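Local coordinates for flagellar brake protein YcgR (Klebsiella pneumoniae, PDB 5KEC) that binds the second messenger c-di-GMP and, as the transcriptional activator MrkH, probably switches on type 3 fimbriae genes in response to it, at residues Thr28-Phe33 with Ile39-Thr44; Ile65-His70 with Ile76-Ala81; Tyr124-His129 with Tyr175-Ile180; Lys84-Gly89 with Gly93-Phe98. All coordinates share one frame; numbering follows the deposited sequence.

Interaction 1: residues Thr28-Phe33 with Ile39-Thr44; sequences TEIEIF and IITQLT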
loop_
_atom_site.group_PDB
_atom_site.type_symbol
_atom_site.label_atom_id
_atom_site.label_comp_id
_atom_site.label_asym_id
_atom_site.label_seq_id
_atom_site.Cartn_x
_atom_site.Cartn_y
_atom_site.Cartn_z
ATOM N N THR B 28 3.309 -19.996 -10.768
ATOM C CA THR B 28 2.382 -19.383 -9.824
ATOM C C THR B 28 2.167 -17.912 -10.145
ATOM O O THR B 28 3.117 -17.195 -10.461
ATOM C CB THR B 28 2.887 -19.545 -8.383
ATOM O OG1 THR B 28 2.968 -20.942 -8.084
ATOM C CG2 THR B 28 1.951 -18.871 -7.382
ATOM N N GLU B 29 0.917 -17.462 -10.081
ATOM C CA GLU B 29 0.628 -16.058 -10.333
ATOM C C GLU B 29 1.211 -15.206 -9.218
ATOM O O GLU B 29 1.007 -15.484 -8.038
ATOM C CB GLU B 29 -0.876 -15.810 -10.426
ATOM C CG GLU B 29 -1.550 -16.458 -11.624
ATOM C CD GLU B 29 -2.204 -17.784 -11.288
ATOM O OE1 GLU B 29 -1.887 -18.363 -10.221
ATOM O OE2 GLU B 29 -3.039 -18.243 -12.097
ATOM N N ILE B 30 1.940 -14.167 -9.592
ATOM C CA ILE B 30 2.417 -13.215 -8.600
ATOM C C ILE B 30 1.670 -11.904 -8.803
ATOM O O ILE B 30 1.561 -11.405 -9.930
ATOM C CB ILE B 30 3.963 -13.050 -8.646
ATOM C CG1 ILE B 30 4.450 -12.112 -7.536
ATOM C CG2 ILE B 30 4.444 -12.592 -10.024
ATOM C CD1 ILE B 30 5.958 -12.113 -7.374
ATOM N N GLU B 31 1.100 -11.378 -7.725
ATOM C CA GLU B 31 0.393 -10.106 -7.793
ATOM C C GLU B 31 1.240 -8.982 -7.204
ATOM O O GLU B 31 1.705 -9.077 -6.070
ATOM C CB GLU B 31 -0.945 -10.189 -7.065
ATOM C CG GLU B 31 -1.851 -8.998 -7.324
ATOM C CD GLU B 31 -3.295 -9.264 -6.935
ATOM O OE1 GLU B 31 -3.570 -10.316 -6.319
ATOM O OE2 GLU B 31 -4.159 -8.420 -7.257
ATOM N N ILE B 32 1.432 -7.924 -7.985
ATOM C CA ILE B 32 2.251 -6.786 -7.581
ATOM C C ILE B 32 1.366 -5.567 -7.377
ATOM O O ILE B 32 0.657 -5.155 -8.298
ATOM C CB ILE B 32 3.276 -6.441 -8.677
ATOM C CG1 ILE B 32 3.877 -7.722 -9.266
ATOM C CG2 ILE B 32 4.342 -5.492 -8.141
ATOM C CD1 ILE B 32 4.805 -7.480 -10.449
ATOM N N PHE B 33 1.402 -4.996 -6.176
ATOM C CA PHE B 33 0.614 -3.807 -5.873
ATOM C C PHE B 33 1.500 -2.571 -5.824
ATOM O O PHE B 33 2.567 -2.588 -5.217
ATOM C CB PHE B 33 -0.089 -3.942 -4.518
ATOM C CG PHE B 33 -1.038 -5.094 -4.433
ATOM C CD1 PHE B 33 -2.334 -4.978 -4.911
ATOM C CD2 PHE B 33 -0.644 -6.291 -3.857
ATOM C CE1 PHE B 33 -3.214 -6.041 -4.825
ATOM C CE2 PHE B 33 -1.525 -7.358 -3.771
ATOM C CZ PHE B 33 -2.808 -7.231 -4.256
ATOM N N ILE B 39 -1.043 -5.696 -10.824
ATOM C CA ILE B 39 -0.860 -6.507 -12.017
ATOM C C ILE B 39 -0.569 -7.953 -11.639
ATOM O O ILE B 39 0.003 -8.230 -10.587
ATOM C CB ILE B 39 0.247 -5.953 -12.940
ATOM C CG1 ILE B 39 1.625 -6.405 -12.465
ATOM C CG2 ILE B 39 0.171 -4.432 -13.018
ATOM C CD1 ILE B 39 2.752 -5.870 -13.310
ATOM N N ILE B 40 -0.996 -8.873 -12.492
ATOM C CA ILE B 40 -0.690 -10.277 -12.298
ATOM C C ILE B 40 0.284 -10.695 -13.379
ATOM O O ILE B 40 0.095 -10.375 -14.557
ATOM C CB ILE B 40 -1.942 -11.154 -12.422
ATOM C CG1 ILE B 40 -3.008 -10.722 -11.416
ATOM C CG2 ILE B 40 -1.582 -12.627 -12.233
ATOM C CD1 ILE B 40 -2.662 -11.035 -9.989
ATOM N N THR B 41 1.328 -11.409 -12.975
ATOM C CA THR B 41 2.294 -11.943 -13.912
ATOM C C THR B 41 2.900 -13.209 -13.314
ATOM O O THR B 41 2.308 -13.820 -12.424
ATOM C CB THR B 41 3.378 -10.892 -14.241
ATOM O OG1 THR B 41 4.246 -11.390 -15.267
ATOM C CG2 THR B 41 4.191 -10.542 -12.993
ATOM N N GLN B 42 4.057 -13.622 -13.817
ATOM C CA GLN B 42 4.774 -14.762 -13.255
ATOM C C GLN B 42 6.197 -14.347 -12.913
ATOM O O GLN B 42 6.729 -13.395 -13.486
ATOM C CB GLN B 42 4.817 -15.942 -14.234
ATOM C CG GLN B 42 3.730 -16.992 -14.039
ATOM C CD GLN B 42 2.372 -16.540 -14.544
ATOM O OE1 GLN B 42 2.259 -15.532 -15.242
ATOM N NE2 GLN B 42 1.333 -17.282 -14.187
ATOM N N LEU B 43 6.803 -15.055 -11.965
ATOM C CA LEU B 43 8.225 -14.905 -11.688
ATOM C C LEU B 43 9.000 -15.270 -12.945
ATOM O O LEU B 43 8.705 -16.280 -13.580
ATOM C CB LEU B 43 8.635 -15.857 -10.568
ATOM C CG LEU B 43 8.069 -15.571 -9.181
ATOM C CD1 LEU B 43 8.150 -16.839 -8.333
ATOM C CD2 LEU B 43 8.820 -14.420 -8.533
ATOM N N THR B 44 10.003 -14.477 -13.303
ATOM C CA THR B 44 10.773 -14.791 -14.505
ATOM C C THR B 44 12.165 -15.344 -14.190
ATOM O O THR B 44 12.851 -15.875 -15.069
ATOM C CB THR B 44 10.868 -13.576 -15.459
ATOM O OG1 THR B 44 11.412 -12.454 -14.764
ATOM C CG2 THR B 44 9.500 -13.189 -15.957
HETATM O O HOH W 1 5.761 -17.518 -10.910
#
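Ile30 pairs with Thr41 and Ile32 with Ile39 through two pairs of backbone hydrogen bonds that tie the antiparallel strands together. Ile30 N donates to Thr41 O at 2.9 Å and Ile32 N to Ile39 O at 3.0 Å, and each bond is returned in the opposite direction. Beyond the Ile30-Thr41 pair a water links the strands, lying 2.7 Å from Thr28 O and accepting from Leu43 N at 2.9 Å.

Apolar contacts fill the face that carries Ile30, Ile32, Ile39 and Thr41. With CG1 anti to the backbone N (chi1 -176°), Ile30 turns its CG2 alongside the Thr41 methyl, CG2 to CG2 3.6 Å, while its CD1 meets Leu43 CD2 at 3.9 Å. Ile32 and Ile39 lie side by side and touch through their CD1 atoms. Phe67 and Ile53 of neighbouring strands extend this apolar layer.

On the face of Glu31 and Ile40 the chemistry is mixed. Ile40 CG2 reaches Glu29 CB at 3.7 Å, and its CD1 bends onto Glu31, 3.5 Å from CG. This CD1 lies along the extended Glu31 chain as far as the carboxylate, which is bound by Ser38, His70 and Arg110.

The pairing is that of a beta hairpin in the YcgR-like domain, whose Glu31 contacts two residues, His70 and Arg110, of the c-di-GMP site.

Interaction 2: residues Ile65-His70 with Ile76-Ala81; sequences IRFLLH and IEFNAA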
loop_
_atom_site.group_PDB
_atom_site.type_symbol
_atom_site.label_atom_id
_atom_site.label_comp_id
_atom_site.label_asym_id
_atom_site.label_seq_id
_atom_site.Cartn_x
_atom_site.Cartn_y
_atom_site.Cartn_z
ATOM N N ILE B 65 7.783 -2.810 -2.133
ATOM C CA ILE B 65 6.573 -3.093 -2.896
ATOM C C ILE B 65 5.840 -4.309 -2.327
ATOM O O ILE B 65 6.465 -5.293 -1.936
ATOM C CB ILE B 65 6.902 -3.332 -4.388
ATOM C CG1 ILE B 65 7.780 -2.201 -4.931
ATOM C CG2 ILE B 65 5.635 -3.460 -5.211
ATOM C CD1 ILE B 65 7.154 -0.828 -4.796
ATOM N N ARG B 66 4.514 -4.235 -2.276
ATOM C CA ARG B 66 3.703 -5.349 -1.792
ATOM C C ARG B 66 3.479 -6.412 -2.870
ATOM O O ARG B 66 3.096 -6.098 -4.001
ATOM C CB ARG B 66 2.358 -4.845 -1.261
ATOM C CG ARG B 66 2.304 -4.693 0.251
ATOM C CD ARG B 66 2.016 -6.026 0.934
ATOM N NE ARG B 66 0.622 -6.123 1.361
ATOM C CZ ARG B 66 0.148 -5.557 2.465
ATOM N NH1 ARG B 66 0.956 -4.852 3.245
ATOM N NH2 ARG B 66 -1.132 -5.690 2.788
ATOM N N PHE B 67 3.722 -7.671 -2.509
ATOM C CA PHE B 67 3.488 -8.788 -3.414
ATOM C C PHE B 67 2.558 -9.821 -2.801
ATOM O O PHE B 67 2.446 -9.933 -1.574
ATOM C CB PHE B 67 4.797 -9.490 -3.765
ATOM C CG PHE B 67 5.747 -8.650 -4.559
ATOM C CD1 PHE B 67 5.843 -8.802 -5.932
ATOM C CD2 PHE B 67 6.559 -7.718 -3.932
ATOM C CE1 PHE B 67 6.729 -8.030 -6.665
ATOM C CE2 PHE B 67 7.436 -6.953 -4.661
ATOM C CZ PHE B 67 7.517 -7.109 -6.029
ATOM N N LEU B 68 1.917 -10.588 -3.678
ATOM C CA LEU B 68 1.129 -11.736 -3.284
ATOM C C LEU B 68 1.410 -12.866 -4.271
ATOM O O LEU B 68 1.144 -12.742 -5.465
ATOM C CB LEU B 68 -0.353 -11.371 -3.296
ATOM C CG LEU B 68 -1.283 -12.017 -2.276
ATOM C CD1 LEU B 68 -0.743 -11.839 -0.868
ATOM C CD2 LEU B 68 -2.671 -11.408 -2.396
ATOM N N LEU B 69 1.978 -13.959 -3.778
ATOM C CA LEU B 69 2.116 -15.164 -4.580
ATOM C C LEU B 69 0.907 -16.037 -4.335
ATOM O O LEU B 69 0.675 -16.478 -3.208
ATOM C CB LEU B 69 3.387 -15.925 -4.214
ATOM C CG LEU B 69 4.662 -15.494 -4.933
ATOM C CD1 LEU B 69 5.868 -16.133 -4.262
ATOM C CD2 LEU B 69 4.594 -15.867 -6.416
ATOM N N HIS B 70 0.127 -16.274 -5.387
ATOM C CA HIS B 70 -1.100 -17.044 -5.254
ATOM C C HIS B 70 -0.804 -18.535 -5.368
ATOM O O HIS B 70 -1.163 -19.176 -6.356
ATOM C CB HIS B 70 -2.134 -16.600 -6.295
ATOM C CG HIS B 70 -2.545 -15.166 -6.162
ATOM N ND1 HIS B 70 -3.654 -14.774 -5.441
ATOM C CD2 HIS B 70 -1.997 -14.029 -6.652
ATOM C CE1 HIS B 70 -3.771 -13.460 -5.493
ATOM N NE2 HIS B 70 -2.778 -12.982 -6.222
ATOM N N ILE B 76 0.898 -16.177 -0.368
ATOM C CA ILE B 76 2.137 -15.838 0.319
ATOM C C ILE B 76 2.403 -14.354 0.145
ATOM O O ILE B 76 2.756 -13.904 -0.948
ATOM C CB ILE B 76 3.333 -16.629 -0.243
ATOM C CG1 ILE B 76 2.986 -18.116 -0.355
ATOM C CG2 ILE B 76 4.566 -16.409 0.619
ATOM C CD1 ILE B 76 4.046 -18.936 -1.051
ATOM N N GLU B 77 2.225 -13.585 1.213
ATOM C CA GLU B 77 2.455 -12.153 1.113
ATOM C C GLU B 77 3.813 -11.723 1.662
ATOM O O GLU B 77 4.339 -12.300 2.621
ATOM C CB GLU B 77 1.317 -11.355 1.756
ATOM C CG GLU B 77 1.224 -11.444 3.260
ATOM C CD GLU B 77 0.042 -10.654 3.791
ATOM O OE1 GLU B 77 -1.106 -11.109 3.602
ATOM O OE2 GLU B 77 0.259 -9.573 4.379
ATOM N N PHE B 78 4.382 -10.711 1.027
ATOM C CA PHE B 78 5.688 -10.217 1.407
ATOM C C PHE B 78 5.913 -8.857 0.769
ATOM O O PHE B 78 5.151 -8.437 -0.100
ATOM C CB PHE B 78 6.778 -11.198 0.970
ATOM C CG PHE B 78 6.821 -11.437 -0.509
ATOM C CD1 PHE B 78 7.714 -10.746 -1.309
ATOM C CD2 PHE B 78 5.958 -12.351 -1.104
ATOM C CE1 PHE B 78 7.757 -10.968 -2.679
ATOM C CE2 PHE B 78 5.996 -12.578 -2.470
ATOM C CZ PHE B 78 6.899 -11.886 -3.256
ATOM N N ASN B 79 6.953 -8.168 1.219
ATOM C CA ASN B 79 7.352 -6.908 0.624
ATOM C C ASN B 79 8.758 -7.074 0.101
ATOM O O ASN B 79 9.522 -7.877 0.628
ATOM C CB ASN B 79 7.303 -5.785 1.658
ATOM C CG ASN B 79 5.898 -5.521 2.160
ATOM O OD1 ASN B 79 5.167 -4.709 1.594
ATOM N ND2 ASN B 79 5.511 -6.209 3.230
ATOM N N ALA B 80 9.103 -6.330 -0.942
ATOM C CA ALA B 80 10.439 -6.410 -1.500
ATOM C C ALA B 80 10.783 -5.126 -2.226
ATOM O O ALA B 80 9.935 -4.510 -2.871
ATOM C CB ALA B 80 10.571 -7.615 -2.435
ATOM N N ALA B 81 12.038 -4.721 -2.108
ATOM C CA ALA B 81 12.501 -3.507 -2.752
ATOM C C ALA B 81 13.140 -3.831 -4.096
ATOM O O ALA B 81 13.759 -4.882 -4.271
ATOM C CB ALA B 81 13.493 -2.771 -1.850
#
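This is a buried antiparallel strand pairing, the hairpin of strands 64-71 and 74-87 in the sheet of the YcgR-like domain. Three hydrogen-bonded pairs, Ile65 with Ala80, Phe67 with Phe78 and Leu69 with Ile76, hold the backbones; in the middle pair the bond from Phe78 N to Phe67 O is weak. On the face of these residues the two phenyl rings lie nearly parallel, planes 3° apart, but slid so far that they barely overlap. Instead Phe67 CB sits over the face of the Phe78 ring, 3.5 Å from its centroid, a CH-pi contact. Phe78 CG stands between its own backbone N and carbonyl carbon (chi1 60°), which brings the ring under Phe67 CB, and Leu69 CD1 meets its CE2 at 4.0 Å. On the other face, Leu68 CD1 packs on Glu77 CB at 3.4 Å, while the Glu77 carboxylate salt-bridges Arg111 of the c-di-GMP site. Strand 29-34 flanks 65-70, strand 104-107 flanks 76-81, and Phe20 of helix 13-25 meets Phe78 edge-to-face.

Interaction 3: residues Tyr124-His129 with Tyr175-Ile180; sequences YCRGRH and YGEITI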
loop_
_atom_site.group_PDB
_atom_site.type_symbol
_atom_site.label_atom_id
_atom_site.label_comp_id
_atom_site.label_asym_id
_atom_site.label_seq_id
_atom_site.Cartn_x
_atom_site.Cartn_y
_atom_site.Cartn_z
ATOM N N TYR B 124 -10.388 14.575 10.744
ATOM C CA TYR B 124 -9.955 15.630 9.832
ATOM C C TYR B 124 -8.435 15.618 9.726
ATOM O O TYR B 124 -7.752 14.984 10.538
ATOM C CB TYR B 124 -10.432 17.008 10.322
ATOM C CG TYR B 124 -11.935 17.189 10.339
ATOM C CD1 TYR B 124 -12.604 17.713 9.240
ATOM C CD2 TYR B 124 -12.688 16.841 11.460
ATOM C CE1 TYR B 124 -13.982 17.880 9.250
ATOM C CE2 TYR B 124 -14.066 17.003 11.480
ATOM C CZ TYR B 124 -14.708 17.522 10.372
ATOM O OH TYR B 124 -16.076 17.692 10.384
ATOM N N CYS B 125 -7.910 16.299 8.714
ATOM C CA CYS B 125 -6.470 16.498 8.591
ATOM C C CYS B 125 -6.189 17.978 8.382
ATOM O O CYS B 125 -6.712 18.593 7.445
ATOM C CB CYS B 125 -5.906 15.699 7.421
ATOM S SG CYS B 125 -4.158 16.022 7.098
ATOM N N ARG B 126 -5.369 18.554 9.255
ATOM C CA ARG B 126 -5.075 19.974 9.164
ATOM C C ARG B 126 -3.575 20.167 9.068
ATOM O O ARG B 126 -2.808 19.255 9.362
ATOM C CB ARG B 126 -5.619 20.726 10.383
ATOM C CG ARG B 126 -4.685 20.689 11.582
ATOM C CD ARG B 126 -5.326 21.327 12.804
ATOM N NE ARG B 126 -4.806 20.753 14.043
ATOM C CZ ARG B 126 -3.876 21.322 14.800
ATOM N NH1 ARG B 126 -3.361 22.493 14.451
ATOM N NH2 ARG B 126 -3.462 20.722 15.911
ATOM N N GLY B 127 -3.165 21.362 8.662
ATOM C CA GLY B 127 -1.760 21.659 8.460
ATOM C C GLY B 127 -1.595 22.918 7.632
ATOM O O GLY B 127 -2.565 23.623 7.356
ATOM N N ARG B 128 -0.357 23.210 7.255
ATOM C CA ARG B 128 -0.085 24.356 6.401
ATOM C C ARG B 128 0.708 23.898 5.195
ATOM O O ARG B 128 1.590 23.046 5.312
ATOM C CB ARG B 128 0.693 25.428 7.169
ATOM C CG ARG B 128 -0.096 26.030 8.320
ATOM C CD ARG B 128 0.667 27.144 9.019
ATOM N NE ARG B 128 -0.170 27.824 10.004
ATOM C CZ ARG B 128 -0.184 27.531 11.301
ATOM N NH1 ARG B 128 0.602 26.571 11.778
ATOM N NH2 ARG B 128 -0.981 28.205 12.124
ATOM N N HIS B 129 0.380 24.450 4.031
ATOM C CA HIS B 129 1.163 24.173 2.837
ATOM C C HIS B 129 2.525 24.853 2.961
ATOM O O HIS B 129 2.801 25.539 3.951
ATOM C CB HIS B 129 0.417 24.637 1.584
ATOM C CG HIS B 129 -0.769 23.782 1.235
ATOM N ND1 HIS B 129 -0.665 22.429 1.005
ATOM C CD2 HIS B 129 -2.078 24.091 1.079
ATOM C CE1 HIS B 129 -1.861 21.937 0.723
ATOM N NE2 HIS B 129 -2.735 22.926 0.762
ATOM N N TYR B 175 -9.416 9.511 19.574
ATOM C CA TYR B 175 -8.115 8.848 19.532
ATOM C C TYR B 175 -6.954 9.819 19.636
ATOM O O TYR B 175 -5.798 9.401 19.666
ATOM C CB TYR B 175 -7.981 7.997 18.272
ATOM C CG TYR B 175 -9.032 6.915 18.175
ATOM C CD1 TYR B 175 -8.806 5.657 18.714
ATOM C CD2 TYR B 175 -10.255 7.155 17.549
ATOM C CE1 TYR B 175 -9.764 4.660 18.631
ATOM C CE2 TYR B 175 -11.225 6.164 17.464
ATOM C CZ TYR B 175 -10.969 4.918 18.006
ATOM O OH TYR B 175 -11.916 3.924 17.924
ATOM N N GLY B 176 -7.262 11.111 19.699
ATOM C CA GLY B 176 -6.233 12.128 19.825
ATOM C C GLY B 176 -5.744 12.640 18.481
ATOM O O GLY B 176 -6.477 12.641 17.488
ATOM N N GLU B 177 -4.494 13.078 18.454
ATOM C CA GLU B 177 -3.914 13.634 17.244
ATOM C C GLU B 177 -2.633 12.914 16.884
ATOM O O GLU B 177 -1.927 12.393 17.749
ATOM C CB GLU B 177 -3.679 15.141 17.400
ATOM C CG GLU B 177 -4.966 15.915 17.592
ATOM C CD GLU B 177 -4.784 17.413 17.522
ATOM O OE1 GLU B 177 -3.730 17.913 17.967
ATOM O OE2 GLU B 177 -5.703 18.094 17.021
ATOM N N ILE B 178 -2.347 12.873 15.591
ATOM C CA ILE B 178 -1.138 12.246 15.095
ATOM C C ILE B 178 -0.527 13.111 14.004
ATOM O O ILE B 178 -1.133 13.316 12.951
ATOM C CB ILE B 178 -1.419 10.850 14.513
ATOM C CG1 ILE B 178 -2.078 9.953 15.559
ATOM C CG2 ILE B 178 -0.121 10.214 13.999
ATOM C CD1 ILE B 178 -2.379 8.556 15.059
ATOM N N THR B 179 0.674 13.613 14.256
ATOM C CA THR B 179 1.395 14.399 13.265
ATOM C C THR B 179 2.155 13.456 12.350
ATOM O O THR B 179 2.872 12.575 12.814
ATOM C CB THR B 179 2.369 15.396 13.933
ATOM O OG1 THR B 179 1.621 16.318 14.732
ATOM C CG2 THR B 179 3.148 16.182 12.885
ATOM N N ILE B 180 1.992 13.631 11.048
ATOM C CA ILE B 180 2.555 12.682 10.104
ATOM C C ILE B 180 2.867 13.373 8.791
ATOM O O ILE B 180 2.409 14.488 8.546
ATOM C CB ILE B 180 1.560 11.535 9.844
ATOM C CG1 ILE B 180 2.263 10.340 9.197
ATOM C CG2 ILE B 180 0.369 12.034 9.003
ATOM C CD1 ILE B 180 1.373 9.133 9.047
#
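Arg126 and Glu177 meet at the protein surface, and their charged ends make the whole contact between residues 124-129 and 175-180. Its closer part is a salt bridge: Arg126 NH2 stands 3.5 Å from Glu177 OE1, and the hydrogen bond between them is weak, with an angle of 144° at the hydrogen. The carboxylate approaches the edge of the guanidinium, near its plane, yet the two planes are 35° apart. Arg126 NH2 is also 3.6 Å from Glu177 OE2. Glu177 points its CB toward the other strand and continues extended, whereas Arg126 runs out straight from CG to NE and crosses it at about a right angle.

Both strands belong to the antiparallel sheet of the C-terminal domain, probably the PilZ beta barrel, where strand 164-171 lies between them and pairs with each. The salt bridge therefore spans an intervening strand, and both side chains touch Met171 of that strand. On the opposite side of the strands, Cys125 is buried against Ala168 and Ile178 against helix 214-234. Outward, Arg126 and Glu177 are both exposed; only 66 Å² is buried between the segments.

Interaction 4: residues Lys84-Gly89 with Gly93-Phe98; sequences KHDNSG and GIRYAF
Asp86 and Arg95 carry the polar heart of a beta hairpin, in which strand 74-87 turns back into strand 94-99. Their side chains run side by side on one face of the sheet, and Asp86 OD1 makes a salt bridge with Arg95 NH2 at 2.7 Å. OD1 lies over a face of the guanidinium rather than at its edge, and the two planes are 64° apart. At the edge of that group, Ser88 OG accepts a weak hydrogen bond from Arg95 NH1, although Ser88 and Gly89 are poorly ordered.

Torsions bring these groups together: Arg95 leaves with CG anti to its backbone N (chi1 -180°) and then bends at chi3, which brings a face of the guanidinium under Asp86 OD1. Behind them, the backbones hold the pair opposite each other through Arg95 N to Asp86 O at 2.7 Å and Asp86 N to Arg95 O at 3.1 Å. Bonds between Lys84 and Ala97 continue the pairing, and Ser88 N to Gly93 O closes its turn end.

Further along the same face Lys84 CB packs on Ala97 CB at 3.8 Å, and the lysine amine reaches Glu50. On the other face His85 CB meets the Tyr96 ring, whose hydroxyl is bonded to Arg57 O and Ile59 N. A water bridges the central pair, donating to Asp86 OD2 at 3.2 Å and weakly accepting from Arg95 NE.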
loop_
_atom_site.group_PDB
_atom_site.type_symbol
_atom_site.label_atom_id
_atom_site.label_comp_id
_atom_site.label_asym_id
_atom_site.label_seq_id
_atom_site.Cartn_x
_atom_site.Cartn_y
_atom_site.Cartn_z
ATOM N N LYS B 84 17.283 -3.619 -9.308
ATOM C CA LYS B 84 17.735 -3.363 -10.673
ATOM C C LYS B 84 16.546 -3.268 -11.615
ATOM O O LYS B 84 15.467 -3.790 -11.324
ATOM C CB LYS B 84 18.648 -4.492 -11.156
ATOM C CG LYS B 84 19.745 -4.885 -10.188
ATOM C CD LYS B 84 20.324 -6.246 -10.545
ATOM C CE LYS B 84 21.325 -6.713 -9.501
ATOM N NZ LYS B 84 21.737 -8.123 -9.730
ATOM N N HIS B 85 16.742 -2.613 -12.752
ATOM C CA HIS B 85 15.722 -2.607 -13.794
ATOM C C HIS B 85 16.301 -2.174 -15.130
ATOM O O HIS B 85 17.129 -1.267 -15.196
ATOM C CB HIS B 85 14.538 -1.714 -13.410
ATOM C CG HIS B 85 14.718 -0.272 -13.778
ATOM N ND1 HIS B 85 14.907 0.718 -12.837
ATOM C CD2 HIS B 85 14.726 0.346 -14.982
ATOM C CE1 HIS B 85 15.030 1.883 -13.447
ATOM N NE2 HIS B 85 14.923 1.686 -14.750
ATOM N N ASP B 86 15.864 -2.835 -16.194
ATOM C CA ASP B 86 16.277 -2.474 -17.544
ATOM C C ASP B 86 15.382 -3.160 -18.561
ATOM O O ASP B 86 14.331 -3.689 -18.212
ATOM C CB ASP B 86 17.746 -2.836 -17.788
ATOM C CG ASP B 86 18.058 -4.276 -17.436
ATOM O OD1 ASP B 86 17.745 -5.170 -18.253
ATOM O OD2 ASP B 86 18.628 -4.509 -16.347
ATOM N N ASN B 87 15.794 -3.153 -19.820
ATOM C CA ASN B 87 14.977 -3.743 -20.867
ATOM C C ASN B 87 15.328 -5.193 -21.149
ATOM O O ASN B 87 16.456 -5.506 -21.517
ATOM C CB ASN B 87 15.055 -2.904 -22.136
ATOM C CG ASN B 87 14.430 -1.542 -21.958
ATOM O OD1 ASN B 87 15.093 -0.589 -21.549
ATOM N ND2 ASN B 87 13.136 -1.446 -22.242
ATOM N N SER B 88 14.353 -6.077 -20.967
ATOM C CA SER B 88 14.589 -7.500 -21.154
ATOM C C SER B 88 14.319 -7.913 -22.592
ATOM O O SER B 88 14.093 -9.086 -22.866
ATOM C CB SER B 88 13.735 -8.330 -20.196
ATOM O OG SER B 88 14.213 -9.663 -20.106
ATOM N N GLY B 89 14.329 -6.945 -23.503
ATOM C CA GLY B 89 14.243 -7.228 -24.928
ATOM C C GLY B 89 13.210 -8.260 -25.350
ATOM O O GLY B 89 13.458 -9.066 -26.248
ATOM N N GLY B 93 10.360 -5.122 -23.155
ATOM C CA GLY B 93 9.736 -4.977 -21.854
ATOM C C GLY B 93 10.772 -4.655 -20.797
ATOM O O GLY B 93 11.972 -4.650 -21.072
ATOM N N ILE B 94 10.312 -4.376 -19.584
ATOM C CA ILE B 94 11.217 -4.068 -18.488
ATOM C C ILE B 94 11.402 -5.264 -17.571
ATOM O O ILE B 94 10.432 -5.840 -17.083
ATOM C CB ILE B 94 10.714 -2.887 -17.646
ATOM C CG1 ILE B 94 10.585 -1.635 -18.515
ATOM C CG2 ILE B 94 11.651 -2.644 -16.478
ATOM C CD1 ILE B 94 9.434 -0.729 -18.112
ATOM N N ARG B 95 12.656 -5.635 -17.351
ATOM C CA ARG B 95 13.000 -6.666 -16.389
ATOM C C ARG B 95 13.333 -6.003 -15.060
ATOM O O ARG B 95 14.297 -5.244 -14.962
ATOM C CB ARG B 95 14.190 -7.485 -16.887
ATOM C CG ARG B 95 14.621 -8.594 -15.943
ATOM C CD ARG B 95 15.703 -9.471 -16.566
ATOM N NE ARG B 95 17.014 -8.825 -16.591
ATOM C CZ ARG B 95 17.517 -8.187 -17.644
ATOM N NH1 ARG B 95 16.823 -8.105 -18.773
ATOM N NH2 ARG B 95 18.722 -7.631 -17.569
ATOM N N TYR B 96 12.512 -6.273 -14.051
ATOM C CA TYR B 96 12.739 -5.765 -12.703
ATOM C C TYR B 96 13.378 -6.831 -11.827
ATOM O O TYR B 96 12.940 -7.983 -11.818
ATOM C CB TYR B 96 11.416 -5.354 -12.058
ATOM C CG TYR B 96 10.766 -4.135 -12.663
ATOM C CD1 TYR B 96 9.784 -4.258 -13.636
ATOM C CD2 TYR B 96 11.124 -2.857 -12.251
ATOM C CE1 TYR B 96 9.181 -3.147 -14.180
ATOM C CE2 TYR B 96 10.525 -1.738 -12.793
ATOM C CZ TYR B 96 9.553 -1.892 -13.759
ATOM O OH TYR B 96 8.952 -0.785 -14.302
ATOM N N ALA B 97 14.404 -6.445 -11.079
ATOM C CA ALA B 97 14.983 -7.338 -10.089
ATOM C C ALA B 97 14.670 -6.820 -8.690
ATOM O O ALA B 97 14.919 -5.656 -8.377
ATOM C CB ALA B 97 16.482 -7.473 -10.294
ATOM N N PHE B 98 14.104 -7.687 -7.859
ATOM C CA PHE B 98 13.764 -7.343 -6.486
ATOM C C PHE B 98 14.598 -8.206 -5.551
ATOM O O PHE B 98 14.905 -9.351 -5.869
ATOM C CB PHE B 98 12.274 -7.600 -6.222
ATOM C CG PHE B 98 11.345 -6.660 -6.944
ATOM C CD1 PHE B 98 10.921 -5.486 -6.340
ATOM C CD2 PHE B 98 10.877 -6.962 -8.212
ATOM C CE1 PHE B 98 10.066 -4.622 -6.994
ATOM C CE2 PHE B 98 10.028 -6.104 -8.874
ATOM C CZ PHE B 98 9.618 -4.930 -8.265
HETATM O O HOH W 2 17.864 -6.696 -14.184
#

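Interactions 1, 2 and 4 are hairpin pairings in one antiparallel sheet of the YcgR-like domain, while interaction 3 lies in the other sheet, its centre 30 to 39 Å from theirs. Interaction 2 is buried, interactions 1 and 4 partly so, and interaction 3 lies at the surface. Strand 29-34 of interaction 1 pairs with strand 64-71 of interaction 2, Glu31 N lying 2.6 Å from Leu68 O in a probable hydrogen bond. Strand 74-87 is shared by interactions 2 and 4, where Phe98 packs on Phe67. Chemistry follows position: interaction 2 is aromatic and aliphatic, interaction 1 has an apolar face and one bordering the ligand site, interaction 4 adds a salt bridge, and interaction 3 is a lone ion pair.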